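Local coordinates for protein putative aminopeptidase (PDB 5NTH) that probably removes amino acids from the N-terminus of peptides as an M17 leucyl aminopeptidase with two manganese ions at its active site, where it binds actinonin, at residues A[207-212]-A[527-532]; A[276-281]-A[404-409]; A[280-285]-A[349-354]. All coordinates share one frame; numbering follows the deposited sequence.

Contact 1. Residues A[207-212]-A[527-532]; sequences EAICTS and GVTLVF
Ile209 and Phe532 make the aromatic part of this contact. The CD1 methyl of Ile209 sits over one face of the Phe532 ring, 3.9 Å from the ring centroid and 19° off the ring normal, displaced a little toward the rim at CD1 and CE1: a CH-pi contact. A branched side chain suits the place because Ile209 sends its two arms to different partners. CG1, anti to the carbonyl carbon (chi1 -76°), carries CD1 to the ring, while CG2 lies 3.7 Å from Thr529 OG1.

The aliphatic part lies one helical turn further along, where Val528 CG1 meets Ser212 CB at 3.6 Å. Val528 CG2 lies against the backbone of the same serine, 3.7 Å from Ser212 O. Serine is small enough for its CB to lie directly against Val528 CG1, and its hydroxyl is hydrogen-bonded to the carbonyl of Cys330 on helix 323-341.

Helix 203-221 and the C-terminal helix 528-536 pack roughly antiparallel, their local axes 10.4 Å apart at an angle of 142°, with the second helix belonging to the catalytic domain of the M17 fold.

Within the first helix, Thr211 OG1 and Thr211 N both hydrogen-bond to Glu207 O, from opposite faces of its carbonyl plane; OG1 also bonds to Ser30 N. Gly527 takes the N-cap position of the C-terminal helix with a positive phi, a backbone shape that calls for glycine, and its N bonds to Asp454.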
ATOM      1  N   GLU A 207      16.828 -44.319 -14.889  1.00 33.84           N
ATOM      2  CA  GLU A 207      16.041 -43.860 -16.034  1.00 34.21           C
ATOM      3  C   GLU A 207      14.576 -43.590 -15.669  1.00 33.80           C
ATOM      4  O   GLU A 207      13.964 -42.607 -16.129  1.00 36.03           O
ATOM      5  CB  GLU A 207      16.150 -44.866 -17.182  1.00 35.84           C
ATOM      6  CG  GLU A 207      17.503 -44.787 -17.886  1.00 38.19           C
ATOM      7  CD  GLU A 207      17.909 -46.052 -18.646  1.00 39.50           C
ATOM      8  OE1 GLU A 207      17.778 -47.183 -18.137  1.00 40.57           O
ATOM      9  OE2 GLU A 207      18.396 -45.909 -19.778  1.00 41.92           O
ATOM     10  N   ALA A 208      14.004 -44.458 -14.856  1.00 31.83           N
ATOM     11  CA  ALA A 208      12.641 -44.235 -14.407  1.00 30.93           C
ATOM     12  C   ALA A 208      12.526 -42.949 -13.572  1.00 29.66           C
ATOM     13  O   ALA A 208      11.559 -42.201 -13.749  1.00 28.80           O
ATOM     14  CB  ALA A 208      12.149 -45.435 -13.628  1.00 31.37           C
ATOM     15  N   ILE A 209      13.519 -42.693 -12.700  1.00 28.11           N
ATOM     16  CA  ILE A 209      13.620 -41.414 -11.957  1.00 26.84           C
ATOM     17  C   ILE A 209      13.762 -40.227 -12.914  1.00 26.67           C
ATOM     18  O   ILE A 209      12.996 -39.266 -12.832  1.00 26.58           O
ATOM     19  CB  ILE A 209      14.759 -41.440 -10.922  1.00 26.14           C
ATOM     20  CG1 ILE A 209      14.328 -42.261  -9.716  1.00 26.81           C
ATOM     21  CG2 ILE A 209      15.084 -40.067 -10.403  1.00 25.97           C
ATOM     22  CD1 ILE A 209      15.494 -42.678  -8.823  1.00 27.15           C
ATOM     23  N   CYS A 210      14.726 -40.293 -13.827  1.00 26.61           N
ATOM     24  CA  CYS A 210      14.938 -39.203 -14.784  1.00 26.54           C
ATOM     25  C   CYS A 210      13.657 -38.903 -15.535  1.00 25.04           C
ATOM     26  O   CYS A 210      13.252 -37.764 -15.585  1.00 24.18           O
ATOM     27  CB  CYS A 210      16.054 -39.531 -15.768  1.00 27.56           C
ATOM     28  SG  CYS A 210      17.680 -39.484 -14.998  1.00 29.80           S
ATOM     29  N   THR A 211      13.011 -39.936 -16.078  1.00 24.07           N
ATOM     30  CA  THR A 211      11.739 -39.774 -16.793  1.00 23.44           C
ATOM     31  C   THR A 211      10.675 -39.125 -15.915  1.00 23.22           C
ATOM     32  O   THR A 211       9.973 -38.216 -16.375  1.00 23.00           O
ATOM     33  CB  THR A 211      11.216 -41.119 -17.324  1.00 23.54           C
ATOM     34  OG1 THR A 211      12.067 -41.593 -18.367  1.00 24.25           O
ATOM     35  CG2 THR A 211       9.806 -41.018 -17.890  1.00 23.73           C
ATOM     36  N   SER A 212      10.552 -39.603 -14.674  1.00 22.51           N
ATOM     37  CA  SER A 212       9.588 -39.045 -13.746  1.00 22.46           C
ATOM     38  C   SER A 212       9.908 -37.616 -13.305  1.00 22.24           C
ATOM     39  O   SER A 212       8.998 -36.817 -13.166  1.00 22.20           O
ATOM     40  CB  SER A 212       9.384 -39.932 -12.496  1.00 22.73           C
ATOM     41  OG  SER A 212       8.329 -40.872 -12.692  1.00 22.82           O
ATOM     42  N   GLY A 527      10.141 -33.388  -5.424  1.00 26.81           N
ATOM     43  CA  GLY A 527       9.186 -34.276  -4.820  1.00 26.90           C
ATOM     44  C   GLY A 527       9.355 -35.693  -5.297  1.00 27.62           C
ATOM     45  O   GLY A 527       9.170 -36.623  -4.526  1.00 28.05           O
ATOM     46  N   VAL A 528       9.690 -35.852  -6.568  1.00 28.69           N
ATOM     47  CA  VAL A 528       9.737 -37.148  -7.228  1.00 29.93           C
ATOM     48  C   VAL A 528      10.788 -38.056  -6.609  1.00 31.36           C
ATOM     49  O   VAL A 528      10.560 -39.256  -6.419  1.00 33.40           O
ATOM     50  CB  VAL A 528      10.107 -36.988  -8.712  1.00 30.32           C
ATOM     51  CG1 VAL A 528      10.338 -38.347  -9.354  1.00 30.65           C
ATOM     52  CG2 VAL A 528       9.013 -36.231  -9.463  1.00 30.15           C
ATOM     53  N   THR A 529      11.949 -37.473  -6.332  1.00 31.43           N
ATOM     54  CA  THR A 529      13.099 -38.210  -5.832  1.00 30.55           C
ATOM     55  C   THR A 529      13.137 -38.211  -4.303  1.00 30.09           C
ATOM     56  O   THR A 529      13.818 -39.063  -3.689  1.00 30.31           O
ATOM     57  CB  THR A 529      14.417 -37.636  -6.403  1.00 31.05           C
ATOM     58  OG1 THR A 529      14.306 -37.479  -7.823  1.00 31.88           O
ATOM     59  CG2 THR A 529      15.583 -38.568  -6.154  1.00 31.77           C
ATOM     60  N   LEU A 530      12.435 -37.264  -3.675  1.00 27.98           N
ATOM     61  CA  LEU A 530      12.325 -37.285  -2.236  1.00 26.34           C
ATOM     62  C   LEU A 530      11.583 -38.559  -1.839  1.00 25.47           C
ATOM     63  O   LEU A 530      12.051 -39.331  -1.011  1.00 24.87           O
ATOM     64  CB  LEU A 530      11.614 -36.043  -1.739  1.00 26.48           C
ATOM     65  CG  LEU A 530      11.388 -35.986  -0.224  1.00 27.04           C
ATOM     66  CD1 LEU A 530      12.679 -35.926   0.598  1.00 26.91           C
ATOM     67  CD2 LEU A 530      10.501 -34.798   0.052  1.00 27.25           C
ATOM     68  N   VAL A 531      10.450 -38.781  -2.493  1.00 25.34           N
ATOM     69  CA  VAL A 531       9.528 -39.889  -2.213  1.00 25.27           C
ATOM     70  C   VAL A 531      10.071 -41.261  -2.608  1.00 26.38           C
ATOM     71  O   VAL A 531       9.848 -42.250  -1.923  1.00 27.17           O
ATOM     72  CB  VAL A 531       8.216 -39.652  -2.953  1.00 24.78           C
ATOM     73  CG1 VAL A 531       7.367 -40.899  -3.055  1.00 25.00           C
ATOM     74  CG2 VAL A 531       7.426 -38.582  -2.244  1.00 25.03           C
ATOM     75  N   PHE A 532      10.747 -41.320  -3.740  1.00 27.33           N
ATOM     76  CA  PHE A 532      11.457 -42.508  -4.118  1.00 27.26           C
ATOM     77  C   PHE A 532      12.436 -42.909  -3.011  1.00 27.33           C
ATOM     78  O   PHE A 532      12.399 -44.037  -2.551  1.00 27.43           O
ATOM     79  CB  PHE A 532      12.166 -42.279  -5.441  1.00 27.63           C
ATOM     80  CG  PHE A 532      12.571 -43.540  -6.126  1.00 27.83           C
ATOM     81  CD1 PHE A 532      13.785 -44.115  -5.866  1.00 27.68           C
ATOM     82  CD2 PHE A 532      11.708 -44.161  -7.038  1.00 28.78           C
ATOM     83  CE1 PHE A 532      14.152 -45.284  -6.516  1.00 28.68           C
ATOM     84  CE2 PHE A 532      12.069 -45.333  -7.698  1.00 28.85           C
ATOM     85  CZ  PHE A 532      13.299 -45.892  -7.436  1.00 28.50           C
TER

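Contact 2. Residues A[276-281]-A[404-409]; sequences LVTLRY and GEQDFV
Arg280 on the strand and Gln406 in the loop mark the closest backbone approach, yet their CA atoms are 9.5 Å apart, so an extended strand and an irregular loop meet through side chains alone. The loop follows helix 391-404 and leads into strand 412-417, and it passes over the face of the catalytic-domain sheet that carries Thr278 and Arg280.

Gln406 extends beyond CG and brings OE1 to the CG2 methyl of Thr278, 3.4 Å away, and to Arg280 CD. Threonine offers both a methyl to the loop and a hydroxyl to the sheet, where OG1 bonds to Thr355. The other end of the glutamine amide is also engaged, with NE2 hydrogen-bonded to Ser353 on the neighbouring strand.

Arg280 and Phe408 slide past each other in opposite directions. NH2 lies 3.6 Å from Phe408 CD1, and NE is as near to CE1, but guanidinium and ring are inclined by 39° and do not form a parallel stack. A bend of the arginine chain at chi3 (-45°) turns NE alongside the Phe408 ring. Asp407 approaches from another direction: its OD1 lies over one face of the guanidinium, 3.7 Å above the plane and toward the rim. The long salt bridge from Arg280 NH1 to Asp407 OD1, 3.9 Å, therefore rests on charge without an N-H directed at the oxygen.

Arginine suits this border because its flat end can lie beside an aromatic ring and still face a carboxylate. With Asp407 exposed and Asp246 a second, weak ion partner of NH1, the attraction is probably diffuse and softened by solvent, leaving the buried Gln406 amide as the more directional polar link to the sheet.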
ATOM      1  N   LEU A 276     -11.245 -35.520  -7.686  1.00 30.26           N
ATOM      2  CA  LEU A 276     -10.344 -36.345  -6.909  1.00 30.49           C
ATOM      3  C   LEU A 276      -9.992 -37.544  -7.763  1.00 29.84           C
ATOM      4  O   LEU A 276     -10.857 -38.289  -8.204  1.00 29.70           O
ATOM      5  CB  LEU A 276     -10.945 -36.752  -5.572  1.00 30.82           C
ATOM      6  CG  LEU A 276     -10.802 -35.675  -4.496  1.00 31.32           C
ATOM      7  CD1 LEU A 276     -11.639 -36.058  -3.309  1.00 32.06           C
ATOM      8  CD2 LEU A 276      -9.366 -35.508  -4.033  1.00 32.21           C
ATOM      9  N   VAL A 277      -8.711 -37.696  -8.033  1.00 29.55           N
ATOM     10  CA  VAL A 277      -8.250 -38.780  -8.853  1.00 29.88           C
ATOM     11  C   VAL A 277      -7.256 -39.543  -8.001  1.00 30.74           C
ATOM     12  O   VAL A 277      -6.306 -38.942  -7.475  1.00 29.23           O
ATOM     13  CB  VAL A 277      -7.549 -38.270 -10.112  1.00 30.23           C
ATOM     14  CG1 VAL A 277      -7.170 -39.441 -11.016  1.00 30.79           C
ATOM     15  CG2 VAL A 277      -8.425 -37.271 -10.849  1.00 30.06           C
ATOM     16  N   THR A 278      -7.488 -40.853  -7.866  1.00 31.14           N
ATOM     17  CA  THR A 278      -6.618 -41.705  -7.095  1.00 32.13           C
ATOM     18  C   THR A 278      -6.228 -42.926  -7.908  1.00 34.82           C
ATOM     19  O   THR A 278      -7.087 -43.616  -8.461  1.00 35.71           O
ATOM     20  CB  THR A 278      -7.261 -42.181  -5.805  1.00 31.98           C
ATOM     21  OG1 THR A 278      -7.454 -41.068  -4.929  1.00 31.64           O
ATOM     22  CG2 THR A 278      -6.346 -43.223  -5.118  1.00 32.40           C
ATOM     23  N   LEU A 279      -4.918 -43.176  -7.959  1.00 36.50           N
ATOM     24  CA  LEU A 279      -4.340 -44.361  -8.573  1.00 37.22           C
ATOM     25  C   LEU A 279      -3.779 -45.185  -7.450  1.00 37.24           C
ATOM     26  O   LEU A 279      -3.205 -44.629  -6.509  1.00 37.19           O
ATOM     27  CB  LEU A 279      -3.206 -43.992  -9.533  1.00 38.17           C
ATOM     28  CG  LEU A 279      -3.651 -43.547 -10.924  1.00 39.29           C
ATOM     29  CD1 LEU A 279      -4.412 -42.237 -10.869  1.00 39.28           C
ATOM     30  CD2 LEU A 279      -2.470 -43.435 -11.879  1.00 39.16           C
ATOM     31  N   ARG A 280      -3.930 -46.502  -7.548  1.00 38.34           N
ATOM     32  CA  ARG A 280      -3.399 -47.408  -6.522  1.00 39.92           C
ATOM     33  C   ARG A 280      -2.996 -48.779  -7.083  1.00 36.47           C
ATOM     34  O   ARG A 280      -3.692 -49.341  -7.936  1.00 34.56           O
ATOM     35  CB  ARG A 280      -4.414 -47.581  -5.404  1.00 43.94           C
ATOM     36  CG  ARG A 280      -5.753 -48.134  -5.892  1.00 49.13           C
ATOM     37  CD  ARG A 280      -6.606 -48.703  -4.767  1.00 56.34           C
ATOM     38  NE  ARG A 280      -5.822 -49.565  -3.845  1.00 63.19           N
ATOM     39  CZ  ARG A 280      -5.822 -50.900  -3.785  1.00 62.72           C
ATOM     40  NH1 ARG A 280      -6.573 -51.637  -4.598  1.00 67.01           N
ATOM     41  NH2 ARG A 280      -5.053 -51.500  -2.883  1.00 63.60           N
ATOM     42  N   TYR A 281      -1.879 -49.295  -6.573  1.00 34.50           N
ATOM     43  CA  TYR A 281      -1.334 -50.606  -6.935  1.00 33.76           C
ATOM     44  C   TYR A 281      -1.188 -51.440  -5.682  1.00 34.16           C
ATOM     45  O   TYR A 281      -0.642 -50.941  -4.681  1.00 32.73           O
ATOM     46  CB  TYR A 281       0.047 -50.452  -7.561  1.00 32.91           C
ATOM     47  CG  TYR A 281       0.621 -51.671  -8.269  1.00 32.36           C
ATOM     48  CD1 TYR A 281      -0.071 -52.316  -9.289  1.00 32.68           C
ATOM     49  CD2 TYR A 281       1.905 -52.121  -7.974  1.00 32.61           C
ATOM     50  CE1 TYR A 281       0.496 -53.409  -9.974  1.00 33.48           C
ATOM     51  CE2 TYR A 281       2.491 -53.210  -8.635  1.00 33.03           C
ATOM     52  CZ  TYR A 281       1.785 -53.868  -9.640  1.00 33.33           C
ATOM     53  OH  TYR A 281       2.368 -54.950 -10.301  1.00 31.49           O
ATOM     54  N   GLY A 404      -9.819 -42.812   4.674  1.00 31.12           N
ATOM     55  CA  GLY A 404     -11.126 -43.316   5.080  1.00 31.61           C
ATOM     56  C   GLY A 404     -12.048 -43.884   4.018  1.00 32.43           C
ATOM     57  O   GLY A 404     -13.105 -44.379   4.348  1.00 32.78           O
ATOM     58  N   GLU A 405     -11.692 -43.815   2.749  1.00 33.51           N
ATOM     59  CA  GLU A 405     -12.592 -44.301   1.701  1.00 34.90           C
ATOM     60  C   GLU A 405     -12.031 -45.422   0.805  1.00 34.48           C
ATOM     61  O   GLU A 405     -12.758 -46.024   0.010  1.00 33.35           O
ATOM     62  CB  GLU A 405     -13.029 -43.106   0.870  1.00 37.25           C
ATOM     63  CG  GLU A 405     -13.956 -42.171   1.629  1.00 39.93           C
ATOM     64  CD  GLU A 405     -15.358 -42.725   1.783  1.00 42.44           C
ATOM     65  OE1 GLU A 405     -15.657 -43.717   1.086  1.00 44.34           O
ATOM     66  OE2 GLU A 405     -16.162 -42.163   2.579  1.00 44.76           O
ATOM     67  N   GLN A 406     -10.744 -45.701   0.927  1.00 34.84           N
ATOM     68  CA  GLN A 406     -10.142 -46.785   0.177  1.00 34.86           C
ATOM     69  C   GLN A 406     -10.422 -48.123   0.853  1.00 36.31           C
ATOM     70  O   GLN A 406     -10.825 -48.169   2.023  1.00 35.71           O
ATOM     71  CB  GLN A 406      -8.653 -46.533   0.062  1.00 33.22           C
ATOM     72  CG  GLN A 406      -8.372 -45.237  -0.685  1.00 31.42           C
ATOM     73  CD  GLN A 406      -7.065 -45.261  -1.448  1.00 30.10           C
ATOM     74  OE1 GLN A 406      -7.035 -45.481  -2.676  1.00 27.96           O
ATOM     75  NE2 GLN A 406      -5.969 -45.034  -0.722  1.00 29.59           N
ATOM     76  N   ASP A 407     -10.228 -49.211   0.108  1.00 38.33           N
ATOM     77  CA  ASP A 407     -10.401 -50.566   0.672  1.00 39.28           C
ATOM     78  C   ASP A 407      -9.200 -51.137   1.458  1.00 36.83           C
ATOM     79  O   ASP A 407      -9.217 -52.301   1.807  1.00 38.32           O
ATOM     80  CB  ASP A 407     -10.983 -51.562  -0.369  1.00 44.10           C
ATOM     81  CG  ASP A 407     -10.000 -51.979  -1.515  1.00 50.51           C
ATOM     82  OD1 ASP A 407      -8.733 -51.899  -1.420  1.00 55.62           O
ATOM     83  OD2 ASP A 407     -10.550 -52.434  -2.562  1.00 54.82           O
ATOM     84  N   PHE A 408      -8.178 -50.320   1.738  1.00 34.29           N
ATOM     85  CA  PHE A 408      -7.114 -50.626   2.724  1.00 31.91           C
ATOM     86  C   PHE A 408      -6.845 -49.367   3.563  1.00 31.34           C
ATOM     87  O   PHE A 408      -7.091 -48.259   3.107  1.00 33.46           O
ATOM     88  CB  PHE A 408      -5.839 -51.027   2.003  1.00 30.88           C
ATOM     89  CG  PHE A 408      -5.117 -49.865   1.329  1.00 30.84           C
ATOM     90  CD1 PHE A 408      -5.439 -49.464   0.037  1.00 30.23           C
ATOM     91  CD2 PHE A 408      -4.106 -49.165   2.000  1.00 30.73           C
ATOM     92  CE1 PHE A 408      -4.763 -48.394  -0.571  1.00 29.95           C
ATOM     93  CE2 PHE A 408      -3.449 -48.095   1.395  1.00 29.99           C
ATOM     94  CZ  PHE A 408      -3.772 -47.719   0.105  1.00 29.70           C
ATOM     95  N   VAL A 409      -6.314 -49.514   4.762  1.00 30.70           N
ATOM     96  CA  VAL A 409      -6.031 -48.361   5.615  1.00 30.82           C
ATOM     97  C   VAL A 409      -4.570 -48.059   5.499  1.00 30.30           C
ATOM     98  O   VAL A 409      -3.791 -48.919   5.815  1.00 31.24           O
ATOM     99  CB  VAL A 409      -6.295 -48.677   7.100  1.00 31.76           C
ATOM    100  CG1 VAL A 409      -5.882 -47.495   7.992  1.00 32.50           C
ATOM    101  CG2 VAL A 409      -7.763 -49.029   7.326  1.00 31.61           C
TER

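Contact 3. Residues A[280-285]-A[349-354]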
ATOM      1  N   ARG A 280      -3.930 -46.502  -7.548  1.00 38.34           N
ATOM      2  CA  ARG A 280      -3.399 -47.408  -6.522  1.00 39.92           C
ATOM      3  C   ARG A 280      -2.996 -48.779  -7.083  1.00 36.47           C
ATOM      4  O   ARG A 280      -3.692 -49.341  -7.936  1.00 34.56           O
ATOM      5  CB  ARG A 280      -4.414 -47.581  -5.404  1.00 43.94           C
ATOM      6  CG  ARG A 280      -5.753 -48.134  -5.892  1.00 49.13           C
ATOM      7  CD  ARG A 280      -6.606 -48.703  -4.767  1.00 56.34           C
ATOM      8  NE  ARG A 280      -5.822 -49.565  -3.845  1.00 63.19           N
ATOM      9  CZ  ARG A 280      -5.822 -50.900  -3.785  1.00 62.72           C
ATOM     10  NH1 ARG A 280      -6.573 -51.637  -4.598  1.00 67.01           N
ATOM     11  NH2 ARG A 280      -5.053 -51.500  -2.883  1.00 63.60           N
ATOM     12  N   TYR A 281      -1.879 -49.295  -6.573  1.00 34.50           N
ATOM     13  CA  TYR A 281      -1.334 -50.606  -6.935  1.00 33.76           C
ATOM     14  C   TYR A 281      -1.188 -51.440  -5.682  1.00 34.16           C
ATOM     15  O   TYR A 281      -0.642 -50.941  -4.681  1.00 32.73           O
ATOM     16  CB  TYR A 281       0.047 -50.452  -7.561  1.00 32.91           C
ATOM     17  CG  TYR A 281       0.621 -51.671  -8.269  1.00 32.36           C
ATOM     18  CD1 TYR A 281      -0.071 -52.316  -9.289  1.00 32.68           C
ATOM     19  CD2 TYR A 281       1.905 -52.121  -7.974  1.00 32.61           C
ATOM     20  CE1 TYR A 281       0.496 -53.409  -9.974  1.00 33.48           C
ATOM     21  CE2 TYR A 281       2.491 -53.210  -8.635  1.00 33.03           C
ATOM     22  CZ  TYR A 281       1.785 -53.868  -9.640  1.00 33.33           C
ATOM     23  OH  TYR A 281       2.368 -54.950 -10.301  1.00 31.49           O
ATOM     24  N   ARG A 282      -1.719 -52.674  -5.738  1.00 35.31           N
ATOM     25  CA  ARG A 282      -1.308 -53.752  -4.840  1.00 37.38           C
ATOM     26  C   ARG A 282      -0.106 -54.444  -5.458  1.00 36.22           C
ATOM     27  O   ARG A 282      -0.154 -54.914  -6.608  1.00 36.54           O
ATOM     28  CB  ARG A 282      -2.402 -54.791  -4.586  1.00 40.36           C
ATOM     29  CG  ARG A 282      -1.992 -55.909  -3.567  1.00 44.78           C
ATOM     30  CD  ARG A 282      -3.152 -56.832  -3.156  1.00 47.46           C
ATOM     31  NE  ARG A 282      -4.375 -56.011  -3.140  1.00 52.43           N
ATOM     32  CZ  ARG A 282      -5.067 -55.584  -2.072  1.00 53.09           C
ATOM     33  NH1 ARG A 282      -6.122 -54.783  -2.286  1.00 51.64           N
ATOM     34  NH2 ARG A 282      -4.759 -55.952  -0.817  1.00 51.55           N
ATOM     35  N   ASN A 283       0.962 -54.517  -4.670  1.00 34.96           N
ATOM     36  CA  ASN A 283       2.200 -55.141  -5.088  1.00 34.20           C
ATOM     37  C   ASN A 283       2.038 -56.663  -4.981  1.00 34.90           C
ATOM     38  O   ASN A 283       1.810 -57.187  -3.874  1.00 34.49           O
ATOM     39  CB  ASN A 283       3.353 -54.634  -4.220  1.00 32.91           C
ATOM     40  CG  ASN A 283       4.695 -55.140  -4.680  1.00 32.28           C
ATOM     41  OD1 ASN A 283       4.793 -55.894  -5.655  1.00 31.70           O
ATOM     42  ND2 ASN A 283       5.748 -54.730  -3.977  1.00 31.70           N
ATOM     43  N   PRO A 284       2.152 -57.378  -6.119  1.00 34.83           N
ATOM     44  CA  PRO A 284       2.016 -58.826  -6.018  1.00 34.75           C
ATOM     45  C   PRO A 284       3.166 -59.486  -5.287  1.00 35.17           C
ATOM     46  O   PRO A 284       2.946 -60.541  -4.713  1.00 37.85           O
ATOM     47  CB  PRO A 284       1.985 -59.308  -7.475  1.00 35.18           C
ATOM     48  CG  PRO A 284       1.944 -58.083  -8.337  1.00 35.29           C
ATOM     49  CD  PRO A 284       2.448 -56.945  -7.499  1.00 35.11           C
ATOM     50  N   ASN A 285       4.365 -58.887  -5.296  1.00 34.71           N
ATOM     51  CA  ASN A 285       5.540 -59.461  -4.607  1.00 34.29           C
ATOM     52  C   ASN A 285       5.809 -58.858  -3.229  1.00 33.69           C
ATOM     53  O   ASN A 285       6.946 -58.804  -2.765  1.00 33.89           O
ATOM     54  CB  ASN A 285       6.798 -59.323  -5.468  1.00 34.79           C
ATOM     55  CG  ASN A 285       6.563 -59.711  -6.906  1.00 35.57           C
ATOM     56  OD1 ASN A 285       6.710 -58.882  -7.799  1.00 36.35           O
ATOM     57  ND2 ASN A 285       6.168 -60.965  -7.141  1.00 35.47           N
ATOM     58  N   ILE A 349       6.572 -52.908   0.553  1.00 28.98           N
ATOM     59  CA  ILE A 349       5.415 -52.077   0.330  1.00 28.93           C
ATOM     60  C   ILE A 349       4.323 -52.949  -0.263  1.00 28.79           C
ATOM     61  O   ILE A 349       4.523 -53.569  -1.304  1.00 28.72           O
ATOM     62  CB  ILE A 349       5.778 -50.867  -0.585  1.00 29.22           C
ATOM     63  CG1 ILE A 349       6.751 -49.932   0.178  1.00 28.98           C
ATOM     64  CG2 ILE A 349       4.514 -50.105  -1.034  1.00 29.01           C
ATOM     65  CD1 ILE A 349       7.152 -48.684  -0.567  1.00 29.05           C
ATOM     66  N   ALA A 350       3.172 -52.970   0.403  1.00 28.57           N
ATOM     67  CA  ALA A 350       2.037 -53.810  -0.001  1.00 29.14           C
ATOM     68  C   ALA A 350       1.082 -53.079  -0.919  1.00 30.15           C
ATOM     69  O   ALA A 350       0.780 -53.565  -2.000  1.00 31.32           O
ATOM     70  CB  ALA A 350       1.286 -54.301   1.230  1.00 29.19           C
ATOM     71  N   ASN A 351       0.581 -51.930  -0.458  1.00 30.03           N
ATOM     72  CA  ASN A 351      -0.267 -51.055  -1.266  1.00 29.71           C
ATOM     73  C   ASN A 351       0.233 -49.648  -1.367  1.00 29.19           C
ATOM     74  O   ASN A 351       0.556 -49.047  -0.345  1.00 28.37           O
ATOM     75  CB  ASN A 351      -1.635 -50.953  -0.647  1.00 30.65           C
ATOM     76  CG  ASN A 351      -2.362 -52.249  -0.703  1.00 30.95           C
ATOM     77  OD1 ASN A 351      -2.807 -52.662  -1.779  1.00 31.15           O
ATOM     78  ND2 ASN A 351      -2.475 -52.918   0.442  1.00 30.50           N
ATOM     79  N   ILE A 352       0.270 -49.115  -2.590  1.00 28.97           N
ATOM     80  CA  ILE A 352       0.559 -47.697  -2.772  1.00 28.73           C
ATOM     81  C   ILE A 352      -0.571 -47.012  -3.508  1.00 28.43           C
ATOM     82  O   ILE A 352      -1.149 -47.552  -4.447  1.00 28.37           O
ATOM     83  CB  ILE A 352       1.918 -47.441  -3.442  1.00 28.50           C
ATOM     84  CG1 ILE A 352       2.264 -45.944  -3.381  1.00 28.33           C
ATOM     85  CG2 ILE A 352       1.942 -47.967  -4.865  1.00 28.78           C
ATOM     86  CD1 ILE A 352       3.742 -45.652  -3.562  1.00 28.41           C
ATOM     87  N   SER A 353      -0.863 -45.800  -3.061  1.00 28.61           N
ATOM     88  CA  SER A 353      -2.036 -45.042  -3.484  1.00 28.21           C
ATOM     89  C   SER A 353      -1.548 -43.640  -3.765  1.00 27.56           C
ATOM     90  O   SER A 353      -0.687 -43.130  -3.059  1.00 27.44           O
ATOM     91  CB  SER A 353      -2.999 -45.071  -2.316  1.00 28.83           C
ATOM     92  OG  SER A 353      -3.981 -44.082  -2.373  1.00 30.85           O
ATOM     93  N   VAL A 354      -2.031 -43.016  -4.815  1.00 27.61           N
ATOM     94  CA  VAL A 354      -1.748 -41.577  -4.987  1.00 27.76           C
ATOM     95  C   VAL A 354      -3.038 -40.871  -5.304  1.00 26.77           C
ATOM     96  O   VAL A 354      -3.763 -41.308  -6.189  1.00 26.73           O
ATOM     97  CB  VAL A 354      -0.652 -41.252  -6.039  1.00 28.28           C
ATOM     98  CG1 VAL A 354      -0.953 -41.851  -7.416  1.00 28.27           C
ATOM     99  CG2 VAL A 354      -0.443 -39.739  -6.129  1.00 28.83           C
TER
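Asn351 and Arg282 face each other as a non-hydrogen-bonded pair between antiparallel neighbours, strands 275-282 and 349-361, in the mixed sheet of the catalytic domain. From CB, which lies 4.2 Å from Tyr281 O, the Asn351 side chain sets CG anti to the carbonyl carbon (chi1 -67°), and CG meets NH2 of Arg280 at the edge of that guanidinium. At the tip, OD1 is 2.8 Å from Arg280 NH2, but the angle is poor for a hydrogen bond. The same oxygen touches Arg282 CB at 3.5 Å and lies over the centre of the Arg282 guanidinium, 3.7 Å above its plane. ND2 bonds to Asn292 on the next strand, so the amide spans three strands.

Between these side chains, Tyr281 and Ile352 exchange backbone bonds: Tyr281 N to Ile352 O at 2.8 Å and Ile352 N to Tyr281 O at 2.9 Å. Their side chains turn to the opposite face, where Tyr281 CB meets Ile352 CG2 at 4.1 Å; the beta-branched isoleucine suits its buried place on the strand.

Where the chain turns a corner at Ala350, Asn283 closes the ladder with two donors. Its N bonds to Ala350 O, and its ND2, with CG anti to the backbone N (chi1 -175°), reaches Ile349 O at 3.2 Å. Asn283 OD1 accepts from Asn285 N in an Asx turn, so asparagine finishes the pairing and starts the loop at once.

Two arginines lie close to one amide oxygen; its partial negative charge, together with the weak, distant ion pairs each makes with Asp407, would be expected to ease their repulsion.

How the contacts relate
Contacts 2 and 3 share Arg280 and Tyr281 and form one continuous patch, their centres about 10 Å apart. Strand 275-282 pairs with strand 349-361 in contact 3 and receives the loop 404-409 in contact 2; Phe408 CZ also packs on Ser353 CB at 3.7 Å. Contact 1 stands apart, its centre about 22 Å from that of contact 2 and about 17 Å from that of contact 3, although its nearest atoms come within about 6 Å of the latter. Helix 323-341 lies between them, touching residues of contacts 1 and 3. All three lie away from the manganese and actinonin sites; strand 291-300, next to 349-361, carries metal ligand Lys298.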